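PDB 5DLK: TqaA from Penicillium aethiopicum, which probably acts as a ligase in nonribosomal peptide synthesis, its terminal condensation-like domain, the part in this chain, closing the peptide into a macrocycle. Local coordinates for residues A[96-101]-A[322-327]; A[112-117]-A[153-158]; A[232-237]-A[357-362]; A[287-292]-A[347-352]. All coordinates share one frame; numbering follows the deposited sequence. Where two conformers were deposited one is given.

Contact 1. Residues A[96-101]-A[322-327]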
loop_
_atom_site.group_PDB
_atom_site.type_symbol
_atom_site.label_atom_id
_atom_site.label_comp_id
_atom_site.label_asym_id
_atom_site.label_seq_id
_atom_site.Cartn_x
_atom_site.Cartn_y
_atom_site.Cartn_z
ATOM N N SER A 96 -3.490 -17.056 -0.894
ATOM C CA SER A 96 -2.985 -17.292 -2.242
ATOM C C SER A 96 -2.127 -16.135 -2.772
ATOM O O SER A 96 -1.283 -16.340 -3.648
ATOM C CB SER A 96 -4.141 -17.580 -3.205
ATOM O OG SER A 96 -4.932 -16.432 -3.430
ATOM N N ILE A 97 -2.313 -14.925 -2.235
ATOM C CA ILE A 97 -1.474 -13.808 -2.663
ATOM C C ILE A 97 0.004 -14.083 -2.332
ATOM O O ILE A 97 0.892 -13.641 -3.054
ATOM C CB ILE A 97 -1.921 -12.460 -2.015
ATOM C CG1 ILE A 97 -1.197 -11.277 -2.673
ATOM C CG2 ILE A 97 -1.657 -12.451 -0.525
ATOM C CD1 ILE A 97 -1.391 -11.194 -4.154
ATOM N N LEU A 98 0.262 -14.848 -1.269
ATOM C CA LEU A 98 1.635 -15.162 -0.871
ATOM C C LEU A 98 2.253 -16.253 -1.774
ATOM O O LEU A 98 3.471 -16.450 -1.772
ATOM C CB LEU A 98 1.687 -15.588 0.608
ATOM C CG LEU A 98 1.148 -14.620 1.661
ATOM C CD1 LEU A 98 1.308 -15.163 3.080
ATOM C CD2 LEU A 98 1.795 -13.238 1.538
ATOM N N ARG A 99 1.426 -16.946 -2.558
ATOM C CA ARG A 99 1.970 -17.880 -3.548
ATOM C C ARG A 99 1.738 -17.375 -4.952
ATOM O O ARG A 99 1.552 -18.157 -5.887
ATOM C CB ARG A 99 1.365 -19.279 -3.387
ATOM C CG ARG A 99 0.101 -19.343 -2.584
ATOM C CD ARG A 99 -0.265 -20.800 -2.274
ATOM N NE ARG A 99 -1.556 -20.845 -1.610
ATOM C CZ ARG A 99 -2.711 -20.930 -2.252
ATOM N NH1 ARG A 99 -2.726 -21.011 -3.576
ATOM N NH2 ARG A 99 -3.840 -20.935 -1.572
ATOM N N THR A 100 1.739 -16.054 -5.103
ATOM C CA THR A 100 1.556 -15.456 -6.412
ATOM C C THR A 100 2.882 -15.016 -7.033
ATOM O O THR A 100 3.750 -14.441 -6.368
ATOM C CB THR A 100 0.573 -14.248 -6.313
ATOM O OG1 THR A 100 -0.700 -14.723 -5.878
ATOM C CG2 THR A 100 0.404 -13.595 -7.634
ATOM N N SER A 101 3.006 -15.291 -8.326
ATOM C CA SER A 101 4.129 -14.920 -9.158
ATOM C C SER A 101 3.648 -13.857 -10.155
ATOM O O SER A 101 2.512 -13.928 -10.641
ATOM C CB SER A 101 4.664 -16.181 -9.866
ATOM O OG SER A 101 5.373 -15.893 -11.051
ATOM N N SER A 322 -10.587 -8.473 6.119
ATOM C CA SER A 322 -9.450 -9.270 6.564
ATOM C C SER A 322 -8.676 -9.999 5.456
ATOM O O SER A 322 -7.615 -10.562 5.729
ATOM C CB SER A 322 -9.930 -10.290 7.605
ATOM O OG SER A 322 -10.858 -11.194 7.035
ATOM N N LEU A 323 -9.177 -9.997 4.222
ATOM C CA LEU A 323 -8.473 -10.717 3.161
ATOM C C LEU A 323 -7.128 -10.047 2.909
ATOM O O LEU A 323 -7.011 -8.815 2.978
ATOM C CB LEU A 323 -9.302 -10.792 1.872
ATOM C CG LEU A 323 -9.627 -9.544 1.042
ATOM C CD1 LEU A 323 -8.584 -9.312 -0.038
ATOM C CD2 LEU A 323 -11.008 -9.692 0.411
ATOM N N LEU A 324 -6.111 -10.861 2.631
ATOM C CA LEU A 324 -4.754 -10.352 2.514
ATOM C C LEU A 324 -4.407 -9.998 1.078
ATOM O O LEU A 324 -4.542 -10.809 0.159
ATOM C CB LEU A 324 -3.748 -11.382 3.060
ATOM C CG LEU A 324 -2.284 -10.958 3.118
ATOM C CD1 LEU A 324 -2.064 -9.801 4.092
ATOM C CD2 LEU A 324 -1.405 -12.176 3.485
ATOM N N GLY A 325 -3.948 -8.769 0.884
ATOM C CA GLY A 325 -3.569 -8.327 -0.438
ATOM C C GLY A 325 -3.501 -6.820 -0.467
ATOM O O GLY A 325 -3.676 -6.167 0.553
ATOM N N CYS A 326 -3.274 -6.272 -1.648
ATOM C CA CYS A 326 -3.168 -4.830 -1.805
ATOM C C CYS A 326 -4.442 -4.318 -2.464
ATOM O O CYS A 326 -4.540 -4.309 -3.676
ATOM C CB CYS A 326 -1.956 -4.463 -2.650
ATOM S SG CYS A 326 -1.805 -2.674 -2.882
ATOM N N THR A 327 -5.413 -3.918 -1.661
ATOM C CA THR A 327 -6.649 -3.364 -2.220
ATOM C C THR A 327 -6.620 -1.839 -2.274
ATOM O O THR A 327 -7.622 -1.208 -2.676
ATOM C CB THR A 327 -7.885 -3.792 -1.424
ATOM O OG1 THR A 327 -7.853 -3.219 -0.109
ATOM C CG2 THR A 327 -7.967 -5.329 -1.339
HETATM O O HOH W 1 -4.793 -13.515 -0.610
#
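Ile97 lies across Leu324 at about a right angle. Its CG2 methyl is 3.4 Å from Leu324 O and 4.0 Å from Leu324 CG, so one branch covers both a carbonyl and a side-chain branch point. The other branch, CG1, is held anti to the backbone N (chi1 -170°) and runs past Gly325, staying 4.4 Å from its CA. Leu98 adds a second apolar touch, with its CD2 3.9 Å from Leu324 CD2, and these two side chains also cross nearly perpendicularly. Branched aliphatic groups suit a buried seam with no direct hydrogen bond across it. A water bridges the two backbones, accepting from Ile97 N at 3.3 Å and donating to Leu324 O at 2.8 Å.

The seam joins the two lobes of a condensation domain, a pair of chloramphenicol acetyltransferase-like halves. Residues 96-98 form a 3-10 turn leading into strand 100-105 of the N-terminal lobe, while 322-327 belongs to the loop before strand 329-336 of the C-terminal lobe. The side chain of Leu324 is about 9 Å from that of Gly183, a residue of the phosphopantetheine site, which is empty in this model.

Gly325 has an extended backbone (phi 162°) at which a CB would run into the preceding carbonyl, so glycine fits the loop here. On the other side, Ser96 O fixes the turn by accepting from Arg99 N and, on the opposite face of its plane, from Thr100 OG1 at 2.8 Å. Leu189 of helix 186-197 touches both Leu98 and Leu324, and Gln180 NE2 donates to Ile97 O.

Contact 2. Residues A[112-117]-A[153-158]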
loop_
_atom_site.group_PDB
_atom_site.type_symbol
_atom_site.label_atom_id
_atom_site.label_comp_id
_atom_site.label_asym_id
_atom_site.label_seq_id
_atom_site.Cartn_x
_atom_site.Cartn_y
_atom_site.Cartn_z
ATOM N N LEU A 112 0.142 -14.910 -11.505
ATOM C CA LEU A 112 -0.080 -16.353 -11.551
ATOM C C LEU A 112 -0.194 -16.853 -10.124
ATOM O O LEU A 112 0.765 -16.779 -9.363
ATOM C CB LEU A 112 1.066 -17.062 -12.283
ATOM C CG LEU A 112 1.188 -16.919 -13.804
ATOM C CD1 LEU A 112 1.669 -15.533 -14.226
ATOM C CD2 LEU A 112 2.100 -17.984 -14.371
ATOM N N VAL A 113 -1.375 -17.328 -9.757
ATOM C CA VAL A 113 -1.583 -17.899 -8.445
ATOM C C VAL A 113 -1.150 -19.361 -8.514
ATOM O O VAL A 113 -1.693 -20.131 -9.291
ATOM C CB VAL A 113 -3.042 -17.807 -7.996
ATOM C CG1 VAL A 113 -3.188 -18.302 -6.568
ATOM C CG2 VAL A 113 -3.557 -16.356 -8.121
ATOM N N LEU A 114 -0.158 -19.720 -7.709
ATOM C CA LEU A 114 0.341 -21.090 -7.670
ATOM C C LEU A 114 -0.299 -21.899 -6.545
ATOM O O LEU A 114 -0.683 -21.356 -5.511
ATOM C CB LEU A 114 1.857 -21.085 -7.499
ATOM C CG LEU A 114 2.653 -20.337 -8.566
ATOM C CD1 LEU A 114 4.171 -20.571 -8.397
ATOM C CD2 LEU A 114 2.191 -20.718 -9.968
ATOM N N ALA A 115 -0.406 -23.211 -6.759
ATOM C CA ALA A 115 -0.801 -24.140 -5.712
ATOM C C ALA A 115 0.223 -25.278 -5.697
ATOM O O ALA A 115 1.137 -25.303 -6.528
ATOM C CB ALA A 115 -2.216 -24.676 -5.944
ATOM N N ASN A 116 0.062 -26.207 -4.759
ATOM C CA ASN A 116 1.060 -27.266 -4.552
ATOM C C ASN A 116 2.455 -26.658 -4.438
ATOM O O ASN A 116 3.421 -27.139 -5.038
ATOM C CB ASN A 116 1.000 -28.291 -5.681
ATOM C CG ASN A 116 -0.329 -29.023 -5.721
ATOM O OD1 ASN A 116 -1.235 -28.656 -6.475
ATOM N ND2 ASN A 116 -0.466 -30.047 -4.884
ATOM N N LEU A 117 2.524 -25.568 -3.678
ATOM C CA LEU A 117 3.742 -24.789 -3.542
ATOM C C LEU A 117 4.452 -25.124 -2.237
ATOM O O LEU A 117 3.951 -24.806 -1.157
ATOM C CB LEU A 117 3.431 -23.285 -3.599
ATOM C CG LEU A 117 4.686 -22.429 -3.758
ATOM C CD1 LEU A 117 5.301 -22.654 -5.126
ATOM C CD2 LEU A 117 4.374 -20.966 -3.542
ATOM N N GLY A 153 9.058 -13.121 -12.522
ATOM C CA GLY A 153 8.263 -14.274 -12.131
ATOM C C GLY A 153 8.654 -14.999 -10.851
ATOM O O GLY A 153 7.902 -15.833 -10.364
ATOM N N SER A 154 9.820 -14.685 -10.294
ATOM C CA SER A 154 10.242 -15.303 -9.037
ATOM C C SER A 154 9.281 -14.908 -7.922
ATOM O O SER A 154 8.895 -13.738 -7.818
ATOM C CB SER A 154 11.679 -14.888 -8.696
ATOM O OG SER A 154 12.054 -15.359 -7.412
ATOM N N LEU A 155 8.859 -15.870 -7.108
ATOM C CA LEU A 155 7.936 -15.569 -6.017
ATOM C C LEU A 155 8.535 -14.528 -5.076
ATOM O O LEU A 155 9.620 -14.743 -4.526
ATOM C CB LEU A 155 7.600 -16.837 -5.241
ATOM C CG LEU A 155 6.844 -17.872 -6.068
ATOM C CD1 LEU A 155 7.144 -19.291 -5.575
ATOM C CD2 LEU A 155 5.354 -17.589 -6.010
ATOM N N PRO A 156 7.849 -13.386 -4.896
ATOM C CA PRO A 156 8.474 -12.385 -4.019
ATOM C C PRO A 156 8.425 -12.785 -2.551
ATOM O O PRO A 156 9.273 -12.329 -1.801
ATOM C CB PRO A 156 7.638 -11.110 -4.262
ATOM C CG PRO A 156 7.018 -11.316 -5.615
ATOM C CD PRO A 156 6.719 -12.819 -5.660
ATOM N N VAL A 157 7.454 -13.604 -2.154
ATOM C CA VAL A 157 7.302 -13.950 -0.742
ATOM C C VAL A 157 8.189 -15.158 -0.407
ATOM O O VAL A 157 8.055 -16.242 -0.988
ATOM C CB VAL A 157 5.839 -14.221 -0.366
ATOM C CG1 VAL A 157 5.726 -14.916 0.996
ATOM C CG2 VAL A 157 5.047 -12.889 -0.323
ATOM N N ARG A 158 9.118 -14.943 0.513
ATOM C CA ARG A 158 10.067 -15.985 0.899
ATOM C C ARG A 158 10.609 -15.683 2.285
ATOM O O ARG A 158 10.621 -14.527 2.728
ATOM C CB ARG A 158 11.192 -16.106 -0.126
ATOM C CG ARG A 158 11.924 -14.816 -0.449
ATOM C CD ARG A 158 12.896 -15.060 -1.615
ATOM N NE ARG A 158 12.170 -15.565 -2.772
ATOM C CZ ARG A 158 12.663 -16.375 -3.703
ATOM N NH1 ARG A 158 13.921 -16.820 -3.631
ATOM N NH2 ARG A 158 11.874 -16.745 -4.718
#
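Leu114, Leu117 and Leu155 form a small apolar cluster between a strand end and a loop in the N-terminal lobe of this condensation domain. Leu114 lies on strand 108-115, the middle strand of a three-stranded antiparallel sheet, and Leu117 just beyond its end. Leu155 belongs to the loop that leads into strand 158-163 of a separate five-stranded sheet, so the cluster ties the smaller sheet to the approach to the larger one.

Leu155 divides its two methyls between its partners. CD1 meets Leu117 tip to tip, 3.8 Å from CD2 and 3.9 Å from CD1 of that residue; CD2 lies 4.0 Å from Leu114 CD1, the two side chains crossing obliquely. The forked end of leucine suits this double role. Leu117 keeps CG anti to its backbone N (chi1 -168°), which carries both its methyls over to the loop. Nearby, Gly153 O accepts from Ser101 OG of strand 100-105, a polar tie between the same loop and sheet.

The backbone of Leu155 is held too: Arg158 folds back and grips its carbonyl oxygen side-on. Arg158 NE, 3.2 Å from Leu155 O, approaches almost in line with the C=O, and NH2, at 3.0 Å, meets a lone pair of that oxygen in the carbonyl plane.

Contact 3. Residues A[232-237]-A[357-362]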
loop_
_atom_site.group_PDB
_atom_site.type_symbol
_atom_site.label_atom_id
_atom_site.label_comp_id
_atom_site.label_asym_id
_atom_site.label_seq_id
_atom_site.Cartn_x
_atom_site.Cartn_y
_atom_site.Cartn_z
ATOM N N TRP A 232 -18.232 8.981 -11.318
ATOM C CA TRP A 232 -16.965 9.693 -11.524
ATOM C C TRP A 232 -17.115 10.779 -12.588
ATOM O O TRP A 232 -16.514 11.827 -12.467
ATOM C CB TRP A 232 -15.837 8.725 -11.884
ATOM C CG TRP A 232 -15.319 7.966 -10.675
ATOM C CD1 TRP A 232 -15.502 6.630 -10.376
ATOM C CD2 TRP A 232 -14.560 8.519 -9.584
ATOM N NE1 TRP A 232 -14.885 6.325 -9.176
ATOM C CE2 TRP A 232 -14.304 7.463 -8.671
ATOM C CE3 TRP A 232 -14.062 9.797 -9.303
ATOM C CZ2 TRP A 232 -13.586 7.654 -7.492
ATOM C CZ3 TRP A 232 -13.339 9.985 -8.128
ATOM C CH2 TRP A 232 -13.108 8.917 -7.243
ATOM N N ARG A 233 -17.918 10.531 -13.630
ATOM C CA ARG A 233 -18.160 11.573 -14.627
ATOM C C ARG A 233 -18.792 12.812 -13.996
ATOM O O ARG A 233 -18.407 13.935 -14.302
ATOM C CB ARG A 233 -19.062 11.050 -15.762
ATOM C CG ARG A 233 -19.475 12.137 -16.741
ATOM C CD ARG A 233 -19.873 11.558 -18.093
ATOM N NE ARG A 233 -18.707 11.520 -18.975
ATOM C CZ ARG A 233 -18.187 10.407 -19.460
ATOM N NH1 ARG A 233 -18.746 9.246 -19.155
ATOM N NH2 ARG A 233 -17.112 10.450 -20.246
ATOM N N HIS A 234 -19.748 12.592 -13.106
ATOM C CA HIS A 234 -20.446 13.693 -12.434
ATOM C C HIS A 234 -19.480 14.427 -11.481
ATOM O O HIS A 234 -19.407 15.653 -11.443
ATOM C CB HIS A 234 -21.644 13.140 -11.671
ATOM C CG HIS A 234 -22.517 14.184 -11.053
ATOM N ND1 HIS A 234 -23.430 14.915 -11.781
ATOM C CD2 HIS A 234 -22.643 14.596 -9.769
ATOM C CE1 HIS A 234 -24.071 15.744 -10.974
ATOM N NE2 HIS A 234 -23.608 15.574 -9.749
ATOM N N TYR A 235 -18.733 13.632 -10.725
ATOM C CA TYR A 235 -17.814 14.156 -9.716
ATOM C C TYR A 235 -16.727 15.021 -10.334
ATOM O O TYR A 235 -16.322 16.044 -9.750
ATOM C CB TYR A 235 -17.192 12.964 -8.962
ATOM C CG TYR A 235 -16.244 13.292 -7.839
ATOM C CD1 TYR A 235 -16.710 13.452 -6.536
ATOM C CD2 TYR A 235 -14.871 13.389 -8.073
ATOM C CE1 TYR A 235 -15.828 13.700 -5.489
ATOM C CE2 TYR A 235 -13.984 13.659 -7.033
ATOM C CZ TYR A 235 -14.473 13.819 -5.751
ATOM O OH TYR A 235 -13.602 14.097 -4.711
ATOM N N LEU A 236 -16.248 14.606 -11.512
ATOM C CA LEU A 236 -15.131 15.272 -12.166
ATOM C C LEU A 236 -15.577 16.255 -13.243
ATOM O O LEU A 236 -14.754 16.871 -13.911
ATOM C CB LEU A 236 -14.181 14.229 -12.787
ATOM C CG LEU A 236 -13.418 13.368 -11.776
ATOM C CD1 LEU A 236 -12.658 12.245 -12.503
ATOM C CD2 LEU A 236 -12.445 14.216 -10.904
ATOM N N ASP A 237 -16.884 16.425 -13.387
ATOM C CA ASP A 237 -17.401 17.287 -14.436
ATOM C C ASP A 237 -16.918 18.731 -14.272
ATOM O O ASP A 237 -17.140 19.356 -13.230
ATOM C CB ASP A 237 -18.924 17.243 -14.431
ATOM C CG ASP A 237 -19.527 18.167 -15.455
ATOM O OD1 ASP A 237 -19.162 18.044 -16.637
ATOM O OD2 ASP A 237 -20.350 19.021 -15.069
ATOM N N TYR A 357 -14.529 13.034 -0.165
ATOM C CA TYR A 357 -14.079 11.646 -0.007
ATOM C C TYR A 357 -15.265 10.682 0.179
ATOM O O TYR A 357 -15.326 9.641 -0.472
ATOM C CB TYR A 357 -13.119 11.554 1.187
ATOM C CG TYR A 357 -12.950 10.165 1.757
ATOM C CD1 TYR A 357 -12.401 9.137 0.990
ATOM C CD2 TYR A 357 -13.298 9.893 3.071
ATOM C CE1 TYR A 357 -12.218 7.863 1.517
ATOM C CE2 TYR A 357 -13.130 8.624 3.601
ATOM C CZ TYR A 357 -12.597 7.618 2.823
ATOM O OH TYR A 357 -12.425 6.359 3.362
ATOM N N THR A 358 -16.198 11.024 1.064
ATOM C CA THR A 358 -17.231 10.047 1.433
ATOM C C THR A 358 -18.215 9.814 0.300
ATOM O O THR A 358 -18.783 8.711 0.193
ATOM C CB THR A 358 -17.987 10.455 2.723
ATOM O OG1 THR A 358 -18.667 11.695 2.544
ATOM C CG2 THR A 358 -17.017 10.573 3.897
ATOM N N ARG A 359 -18.389 10.813 -0.567
ATOM C CA ARG A 359 -19.236 10.640 -1.774
ATOM C C ARG A 359 -18.774 9.454 -2.638
ATOM O O ARG A 359 -19.572 8.801 -3.340
ATOM C CB ARG A 359 -19.208 11.908 -2.637
ATOM C CG ARG A 359 -20.033 13.085 -2.149
ATOM C CD ARG A 359 -19.765 14.318 -3.033
ATOM N NE ARG A 359 -20.261 14.099 -4.400
ATOM C CZ ARG A 359 -19.912 14.809 -5.473
ATOM N NH1 ARG A 359 -19.048 15.815 -5.375
ATOM N NH2 ARG A 359 -20.452 14.506 -6.667
ATOM N N ALA A 360 -17.471 9.197 -2.616
ATOM C CA ALA A 360 -16.892 8.240 -3.547
ATOM C C ALA A 360 -16.721 6.825 -2.972
ATOM O O ALA A 360 -16.208 5.953 -3.654
ATOM C CB ALA A 360 -15.537 8.756 -4.046
ATOM N N LEU A 361 -17.133 6.607 -1.726
ATOM C CA LEU A 361 -16.836 5.343 -1.046
ATOM C C LEU A 361 -17.274 4.103 -1.820
ATOM O O LEU A 361 -16.505 3.150 -1.935
ATOM C CB LEU A 361 -17.474 5.323 0.337
ATOM C CG LEU A 361 -16.696 6.106 1.389
ATOM C CD1 LEU A 361 -17.555 6.314 2.632
ATOM C CD2 LEU A 361 -15.385 5.385 1.721
ATOM N N SER A 362 -18.494 4.119 -2.363
ATOM C CA SER A 362 -18.984 2.949 -3.094
ATOM C C SER A 362 -18.414 2.870 -4.514
ATOM O O SER A 362 -18.695 1.916 -5.253
ATOM C CB SER A 362 -20.524 2.931 -3.126
ATOM O OG SER A 362 -21.063 4.050 -3.798
HETATM O O HOH W 2 -17.062 17.145 -7.164
#
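Arg359 reaches from CB toward helix 227-235, where its flat end meets Tyr235 and His234. The chain leaves the backbone with CG anti to the carbonyl carbon, then bends at chi3 (66°), bringing the guanidinium up to Tyr235. NE is 4.2 Å from Tyr235 CD1. CZ, next along, is 3.6 Å from the same carbon, which sits over one face of the guanidinium, offset toward its rim; the two planes stand 48° apart, too inclined for a parallel stack. NH1 lies 3.5 Å from Tyr235 CD1, donates to Gln356 OE1 and gives a further hydrogen to a water at 3.0 Å, which in turn donates to Tyr235 O. NH2 lies at the edge of the His234 ring, 3.8 Å from CD2. A long, flexible arginine suits this solvent-facing margin, where its charge need not be buried.

Deeper in, the small Ala360 presents CB to Trp232 CH2 at 4.0 Å, while the indole NE1 is satisfied by His363 O. Tyr235 OH donates to Gln356 O, fastening the two segments together. The type I turn from Thr358 to Leu361 lies in the C-terminal lobe of the condensation fold, and Tyr357, whose CB points away from helix 227-235, belongs to the phosphopantetheine-binding site.

Contact 4. Residues A[287-292]-A[347-352]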
loop_
_atom_site.group_PDB
_atom_site.type_symbol
_atom_site.label_atom_id
_atom_site.label_comp_id
_atom_site.label_asym_id
_atom_site.label_seq_id
_atom_site.Cartn_x
_atom_site.Cartn_y
_atom_site.Cartn_z
ATOM N N VAL A 287 -5.670 16.700 6.943
ATOM C CA VAL A 287 -4.485 16.701 6.113
ATOM C C VAL A 287 -4.804 17.053 4.652
ATOM O O VAL A 287 -4.090 17.827 4.002
ATOM C CB VAL A 287 -3.791 15.328 6.150
ATOM C CG1 VAL A 287 -2.659 15.297 5.141
ATOM C CG2 VAL A 287 -3.304 15.026 7.578
ATOM N N LYS A 288 -5.871 16.466 4.128
ATOM C CA LYS A 288 -6.217 16.700 2.725
ATOM C C LYS A 288 -6.751 18.114 2.495
ATOM O O LYS A 288 -6.492 18.708 1.439
ATOM C CB LYS A 288 -7.215 15.623 2.265
ATOM C CG LYS A 288 -6.462 14.281 2.161
ATOM C CD LYS A 288 -7.396 13.092 2.197
ATOM C CE LYS A 288 -6.560 11.795 2.273
ATOM N NZ LYS A 288 -7.430 10.566 2.286
ATOM N N ALA A 289 -7.485 18.662 3.468
ATOM C CA ALA A 289 -7.951 20.049 3.350
ATOM C C ALA A 289 -6.779 21.005 3.357
ATOM O O ALA A 289 -6.767 21.983 2.611
ATOM C CB ALA A 289 -8.910 20.404 4.473
ATOM N N ALA A 290 -5.782 20.731 4.203
ATOM C CA ALA A 290 -4.605 21.586 4.252
ATOM C C ALA A 290 -3.878 21.563 2.901
ATOM O O ALA A 290 -3.424 22.597 2.390
ATOM C CB ALA A 290 -3.648 21.133 5.392
ATOM N N THR A 291 -3.768 20.373 2.329
ATOM C CA THR A 291 -3.137 20.203 1.028
ATOM C C THR A 291 -3.921 20.962 -0.060
ATOM O O THR A 291 -3.320 21.591 -0.946
ATOM C CB THR A 291 -3.027 18.714 0.671
ATOM O OG1 THR A 291 -2.223 18.063 1.670
ATOM C CG2 THR A 291 -2.373 18.533 -0.704
ATOM N N ALA A 292 -5.247 20.916 0.018
ATOM C CA ALA A 292 -6.069 21.623 -0.972
ATOM C C ALA A 292 -5.878 23.126 -0.903
ATOM O O ALA A 292 -5.801 23.795 -1.935
ATOM C CB ALA A 292 -7.548 21.288 -0.791
ATOM N N MET A 347 -13.830 25.467 8.939
ATOM C CA MET A 347 -14.785 24.380 9.143
ATOM C C MET A 347 -15.545 24.007 7.858
ATOM O O MET A 347 -15.799 22.830 7.606
ATOM C CB MET A 347 -15.800 24.746 10.231
ATOM C CG MET A 347 -16.482 23.516 10.802
ATOM S SD MET A 347 -15.279 22.597 11.822
ATOM C CE MET A 347 -15.309 23.640 13.285
ATOM N N ASP A 348 -15.921 25.020 7.084
ATOM C CA ASP A 348 -16.646 24.810 5.823
ATOM C C ASP A 348 -15.776 24.002 4.869
ATOM O O ASP A 348 -16.263 23.102 4.180
ATOM C CB ASP A 348 -17.038 26.141 5.175
ATOM C CG ASP A 348 -18.027 26.949 6.027
ATOM O OD1 ASP A 348 -18.960 26.335 6.564
ATOM O OD2 ASP A 348 -17.862 28.179 6.150
ATOM N N LEU A 349 -14.489 24.340 4.818
ATOM C CA LEU A 349 -13.560 23.602 3.961
ATOM C C LEU A 349 -13.404 22.172 4.461
ATOM O O LEU A 349 -13.375 21.227 3.664
ATOM C CB LEU A 349 -12.193 24.319 3.898
ATOM C CG LEU A 349 -11.081 23.493 3.250
ATOM C CD1 LEU A 349 -11.447 23.174 1.805
ATOM C CD2 LEU A 349 -9.731 24.232 3.330
ATOM N N LEU A 350 -13.300 21.994 5.778
ATOM C CA LEU A 350 -13.128 20.642 6.319
ATOM C C LEU A 350 -14.352 19.764 5.979
ATOM O O LEU A 350 -14.200 18.628 5.553
ATOM C CB LEU A 350 -12.915 20.682 7.827
ATOM C CG LEU A 350 -11.584 21.347 8.214
ATOM C CD1 LEU A 350 -11.513 21.553 9.734
ATOM C CD2 LEU A 350 -10.438 20.470 7.746
ATOM N N HIS A 351 -15.555 20.306 6.161
ATOM C CA HIS A 351 -16.762 19.523 5.869
ATOM C C HIS A 351 -16.838 19.142 4.399
ATOM O O HIS A 351 -17.174 17.999 4.067
ATOM C CB HIS A 351 -18.035 20.280 6.290
ATOM C CG HIS A 351 -18.320 20.165 7.755
ATOM N ND1 HIS A 351 -18.419 18.949 8.395
ATOM C CD2 HIS A 351 -18.493 21.110 8.709
ATOM C CE1 HIS A 351 -18.651 19.149 9.681
ATOM N NE2 HIS A 351 -18.700 20.451 9.898
ATOM N N HIS A 352 -16.522 20.096 3.528
ATOM C CA HIS A 352 -16.533 19.844 2.091
ATOM C C HIS A 352 -15.500 18.786 1.719
ATOM O O HIS A 352 -15.795 17.859 0.959
ATOM C CB HIS A 352 -16.285 21.138 1.306
ATOM C CG HIS A 352 -16.094 20.932 -0.171
ATOM N ND1 HIS A 352 -17.107 20.495 -1.003
ATOM C CD2 HIS A 352 -15.008 21.111 -0.960
ATOM C CE1 HIS A 352 -16.642 20.399 -2.241
ATOM N NE2 HIS A 352 -15.376 20.786 -2.245
#
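Helices 283-299 and 346-358 come together at Ala289 and Leu350, whose CA atoms are only 6.0 Å apart. Both segments are regular helix throughout, and in the C-terminal, acetyltransferase-like lobe of the condensation fold the two lie against the six-stranded mixed sheet. Val287, Lys288 and Thr291 face strand 386-390, and Leu349 and His352 touch Val335 of strand 329-336. So close an approach depends on alanine, whose single methyl takes up little space between the backbones.

That methyl is shared by two leucines. Ala289 CB lies 3.6 Å from Leu350 CD2 and 4.0 Å from Leu349 CG, two successive residues of helix 346-358 receiving one small group. Their first torsions differ. Leu349 has CG anti to its backbone N (chi1 169°) and points its CB at the other helix, whereas Leu350 has CG beside its N (chi1 -67°), a turn that brings its CD2 back to the alanine although the side chain does not start out that way. Beyond the pair, Phe463 of helix 446-465 touches Leu349, and Ala290 packs on Ile459 and Ile460 of that helix. The side chain of Leu350 is about 8 Å from that of Thr282, a residue of the phosphopantetheine site just ahead of helix 283-299.

On the sheet side, Thr291 satisfies its buried hydroxyl within its own helix. OG1 donates to Val287 O at 3.0 Å, tilted 32° from the carbonyl plane, while Thr291 N reaches the same oxygen at 3.1 Å from the opposite face.

Overall arrangement
The four contacts fall into two groups within one condensation domain. Contacts 1 and 2, with centres 11 Å apart, touch directly and share the three-stranded sheet through neighbouring strands 100-105 and 108-115; contact 2 is nested along the chain inside the loop closed by contact 1 and closes before contacts 3 and 4 open. Contacts 3 and 4, with centres about 16 Å apart, both use helix 346-358, contact 4 nested inside contact 3. Contacts 2 and 4 have centres about 43 Å apart. Contact 1 joins the two lobes; the phosphopantetheine-binding residues come from both, Gly183 from the N-terminal lobe and Thr282, Asn311, Tyr357 and Asn392 from the C-terminal one.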